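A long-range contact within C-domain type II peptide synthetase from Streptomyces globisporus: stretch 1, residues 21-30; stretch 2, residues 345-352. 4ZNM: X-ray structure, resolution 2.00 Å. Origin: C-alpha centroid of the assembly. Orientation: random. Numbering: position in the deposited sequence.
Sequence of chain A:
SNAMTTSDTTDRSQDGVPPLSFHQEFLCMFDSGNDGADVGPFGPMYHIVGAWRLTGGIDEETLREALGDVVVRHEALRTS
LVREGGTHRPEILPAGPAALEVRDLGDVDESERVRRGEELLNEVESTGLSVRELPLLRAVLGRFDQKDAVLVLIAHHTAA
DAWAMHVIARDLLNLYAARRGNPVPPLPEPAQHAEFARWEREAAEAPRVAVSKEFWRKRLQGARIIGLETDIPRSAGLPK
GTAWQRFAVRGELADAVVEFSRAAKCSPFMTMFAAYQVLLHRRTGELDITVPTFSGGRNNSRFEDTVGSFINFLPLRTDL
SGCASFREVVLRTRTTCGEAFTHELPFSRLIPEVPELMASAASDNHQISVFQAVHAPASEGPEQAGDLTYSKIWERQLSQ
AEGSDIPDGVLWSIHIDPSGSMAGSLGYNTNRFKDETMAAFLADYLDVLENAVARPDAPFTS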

# COMPACT_ATOMS: atom_id res chain seq x y z
N SER A 21 -12.64 -7.43 9.83
CA SER A 21 -12.98 -7.26 8.43
C SER A 21 -12.48 -8.45 7.60
O SER A 21 -11.63 -9.20 8.06
N PHE A 22 -12.97 -8.59 6.37
CA PHE A 22 -12.42 -9.56 5.45
C PHE A 22 -10.93 -9.32 5.22
O PHE A 22 -10.14 -10.28 5.18
N HIS A 23 -10.52 -8.06 5.14
CA HIS A 23 -9.12 -7.80 4.96
C HIS A 23 -8.33 -8.30 6.17
O HIS A 23 -7.26 -8.86 6.03
N GLN A 24 -8.84 -8.06 7.36
CA GLN A 24 -8.15 -8.48 8.58
C GLN A 24 -8.11 -10.03 8.66
O GLN A 24 -7.12 -10.60 9.13
N GLU A 25 -9.16 -10.70 8.20
CA GLU A 25 -9.14 -12.17 8.04
C GLU A 25 -8.01 -12.65 7.13
O GLU A 25 -7.32 -13.64 7.41
N PHE A 26 -7.87 -11.97 6.00
CA PHE A 26 -6.76 -12.24 5.10
C PHE A 26 -5.44 -12.12 5.86
O PHE A 26 -4.60 -12.99 5.76
N LEU A 27 -5.27 -11.06 6.64
CA LEU A 27 -4.02 -10.90 7.40
C LEU A 27 -3.78 -12.06 8.41
O LEU A 27 -2.65 -12.46 8.61
N CYS A 28 -4.85 -12.56 9.03
CA CYS A 28 -4.75 -13.73 9.91
C CYS A 28 -4.07 -14.91 9.23
O CYS A 28 -3.38 -15.69 9.89
N MSE A 29 -4.26 -15.04 7.92
CA MSE A 29 -3.67 -16.15 7.21
C MSE A 29 -2.13 -16.04 7.27
O MSE A 29 -1.44 -17.05 7.08
N PHE A 30 -1.62 -14.84 7.57
CA PHE A 30 -0.16 -14.59 7.66
C PHE A 30 0.37 -14.41 9.08
O PHE A 30 1.53 -14.07 9.29
N LEU A 345 -13.96 -10.55 -5.45
CA LEU A 345 -14.40 -11.04 -4.14
C LEU A 345 -13.37 -10.82 -3.05
O LEU A 345 -12.16 -10.87 -3.31
N PRO A 346 -13.84 -10.65 -1.80
CA PRO A 346 -12.87 -10.65 -0.70
C PRO A 346 -12.07 -11.94 -0.71
O PRO A 346 -12.66 -13.03 -0.69
N PHE A 347 -10.74 -11.82 -0.72
CA PHE A 347 -9.90 -12.97 -0.94
C PHE A 347 -10.12 -14.09 0.08
O PHE A 347 -10.04 -15.26 -0.28
N SER A 348 -10.40 -13.75 1.34
CA SER A 348 -10.57 -14.77 2.37
C SER A 348 -11.79 -15.66 2.07
O SER A 348 -11.83 -16.82 2.49
N ARG A 349 -12.74 -15.13 1.31
CA ARG A 349 -13.89 -15.91 0.82
C ARG A 349 -13.63 -16.64 -0.51
O ARG A 349 -14.28 -17.64 -0.82
N LEU A 350 -12.72 -16.11 -1.30
CA LEU A 350 -12.41 -16.72 -2.58
C LEU A 350 -11.48 -17.92 -2.41
O LEU A 350 -11.68 -18.94 -3.04
N ILE A 351 -10.47 -17.82 -1.56
CA ILE A 351 -9.40 -18.80 -1.56
C ILE A 351 -9.88 -20.23 -1.21
O ILE A 351 -9.37 -21.19 -1.76
N PRO A 352 -10.90 -20.37 -0.34
CA PRO A 352 -11.32 -21.76 -0.08
C PRO A 352 -11.90 -22.42 -1.33
O PRO A 352 -11.94 -23.65 -1.39

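Phe 22 supplies the largest share of the contact. Its CB points toward the second stretch, and chi1 is m. The ring leans on Pro 346, with Phe 22 CD2 3.5 Å from Pro 346 CG. Pro 346 is at the N-cap position, right before its helix.

The CA-to-CB bond of Phe 26 (chi1 t) runs sideways to the second stretch. The CA-to-CB bond of Phe 347, also chi1 t, points toward the first stretch. Phe 26 CD1 lies 3.7 Å from Phe 347 CD1. The rings meet obliquely, centroids 6.0 Å apart and planes at 81°. Met 29 is selenomethionine, with chi1 m and chi2 t. Met 29 SE lies 4.2 Å from Ile 351 CG2, and Met 29 CE is 4.4 Å from Phe 347 CE1.

Arg 349 (chi1 and chi2 both m) folds over one face of the Phe 22 ring. Arg 349 NH1 sits 3.5 Å from Phe 22 CE1, which in turn lies over one face of the guanidinium.

The polar edge is formed by Ser 348 (p) and Glu 25 (m, then t). Ser 348 OG donates a hydrogen bond to Glu 25 OE1 at 3.0 Å. Glu 25 OE2 is hydrogen-bonded elsewhere in the structure. Water 1 bridges the backbones: it accepts from Ser 348 N at 2.9 Å and donates weakly to Phe 22 O at 2.9 Å.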

# COMPACT_ATOMS: atom_id res chain seq x y z
CB SER A 21 -12.35 -6.00 7.89
OG SER A 21 -10.93 -6.10 7.91
CB PHE A 22 -13.17 -9.53 4.11
CG PHE A 22 -14.56 -10.11 4.18
CD1 PHE A 22 -14.84 -11.22 4.96
CD2 PHE A 22 -15.58 -9.57 3.42
CE1 PHE A 22 -16.10 -11.77 5.00
CE2 PHE A 22 -16.85 -10.11 3.46
CZ PHE A 22 -17.11 -11.21 4.24
CB HIS A 23 -8.85 -6.33 4.75
CG HIS A 23 -7.39 -6.02 4.66
ND1 HIS A 23 -6.60 -6.48 3.63
CD2 HIS A 23 -6.58 -5.31 5.48
CE1 HIS A 23 -5.36 -6.05 3.80
NE2 HIS A 23 -5.32 -5.33 4.91
CB GLN A 24 -8.82 -7.85 9.79
CG GLN A 24 -8.47 -6.34 9.86
CD GLN A 24 -9.31 -5.54 10.84
OE1 GLN A 24 -10.34 -6.00 11.31
NE2 GLN A 24 -8.86 -4.31 11.13
CB GLU A 25 -10.46 -12.68 7.46
CG GLU A 25 -11.61 -12.71 8.41
CD GLU A 25 -12.88 -13.32 7.81
OE1 GLU A 25 -12.86 -13.86 6.66
OE2 GLU A 25 -13.91 -13.24 8.50
CB PHE A 26 -6.83 -11.30 3.88
CG PHE A 26 -5.55 -11.19 3.10
CD1 PHE A 26 -5.21 -12.13 2.16
CD2 PHE A 26 -4.70 -10.12 3.29
CE1 PHE A 26 -4.06 -12.01 1.45
CE2 PHE A 26 -3.54 -10.01 2.58
CZ PHE A 26 -3.23 -10.94 1.66
CB LEU A 27 -4.01 -9.54 8.14
CG LEU A 27 -4.06 -8.29 7.21
CD1 LEU A 27 -4.19 -7.00 7.98
CD2 LEU A 27 -2.84 -8.21 6.33
CB CYS A 28 -6.12 -14.18 10.41
SG CYS A 28 -6.80 -13.08 11.65
CB MSE A 29 -4.13 -16.20 5.74
CG MSE A 29 -5.65 -16.32 5.55
SE MSE A 29 -6.24 -16.21 3.64
CE MSE A 29 -4.81 -17.19 2.90
CB PHE A 30 0.22 -13.37 6.82
CG PHE A 30 -0.08 -13.55 5.36
CD1 PHE A 30 0.89 -13.97 4.48
CD2 PHE A 30 -1.36 -13.39 4.90
CE1 PHE A 30 0.58 -14.19 3.13
CE2 PHE A 30 -1.68 -13.64 3.57
CZ PHE A 30 -0.71 -14.03 2.69
CB LEU A 345 -14.70 -12.54 -4.23
CG LEU A 345 -15.87 -13.01 -5.11
CD1 LEU A 345 -15.89 -14.52 -5.13
CD2 LEU A 345 -17.21 -12.45 -4.61
CB PRO A 346 -13.74 -10.55 0.56
CG PRO A 346 -15.15 -10.33 0.08
CD PRO A 346 -15.22 -10.77 -1.32
CB PHE A 347 -8.42 -12.56 -0.94
CG PHE A 347 -7.49 -13.66 -1.40
CD1 PHE A 347 -6.64 -14.27 -0.51
CD2 PHE A 347 -7.49 -14.08 -2.71
CE1 PHE A 347 -5.77 -15.29 -0.93
CE2 PHE A 347 -6.63 -15.08 -3.13
CZ PHE A 347 -5.78 -15.68 -2.23
CB SER A 348 -10.72 -14.12 3.76
OG SER A 348 -11.94 -13.41 3.82
CB ARG A 349 -15.11 -15.00 0.66
CG ARG A 349 -15.73 -14.54 1.98
CD ARG A 349 -16.28 -15.71 2.82
NE ARG A 349 -16.68 -15.29 4.16
CZ ARG A 349 -17.90 -14.88 4.50
NH1 ARG A 349 -18.15 -14.51 5.75
NH2 ARG A 349 -18.86 -14.82 3.59
CB LEU A 350 -11.75 -15.69 -3.51
CG LEU A 350 -11.07 -16.22 -4.78
CD1 LEU A 350 -12.07 -17.04 -5.57
CD2 LEU A 350 -10.51 -15.11 -5.63
CB ILE A 351 -8.24 -18.36 -0.63
CG1 ILE A 351 -7.12 -19.37 -0.66
CG2 ILE A 351 -8.71 -18.13 0.79
CD1 ILE A 351 -6.34 -19.35 -1.93
CB PRO A 352 -12.39 -21.61 1.01
CG PRO A 352 -12.25 -20.22 1.53
CD PRO A 352 -11.75 -19.41 0.36
O HOH W 1 -10.17 -11.05 2.38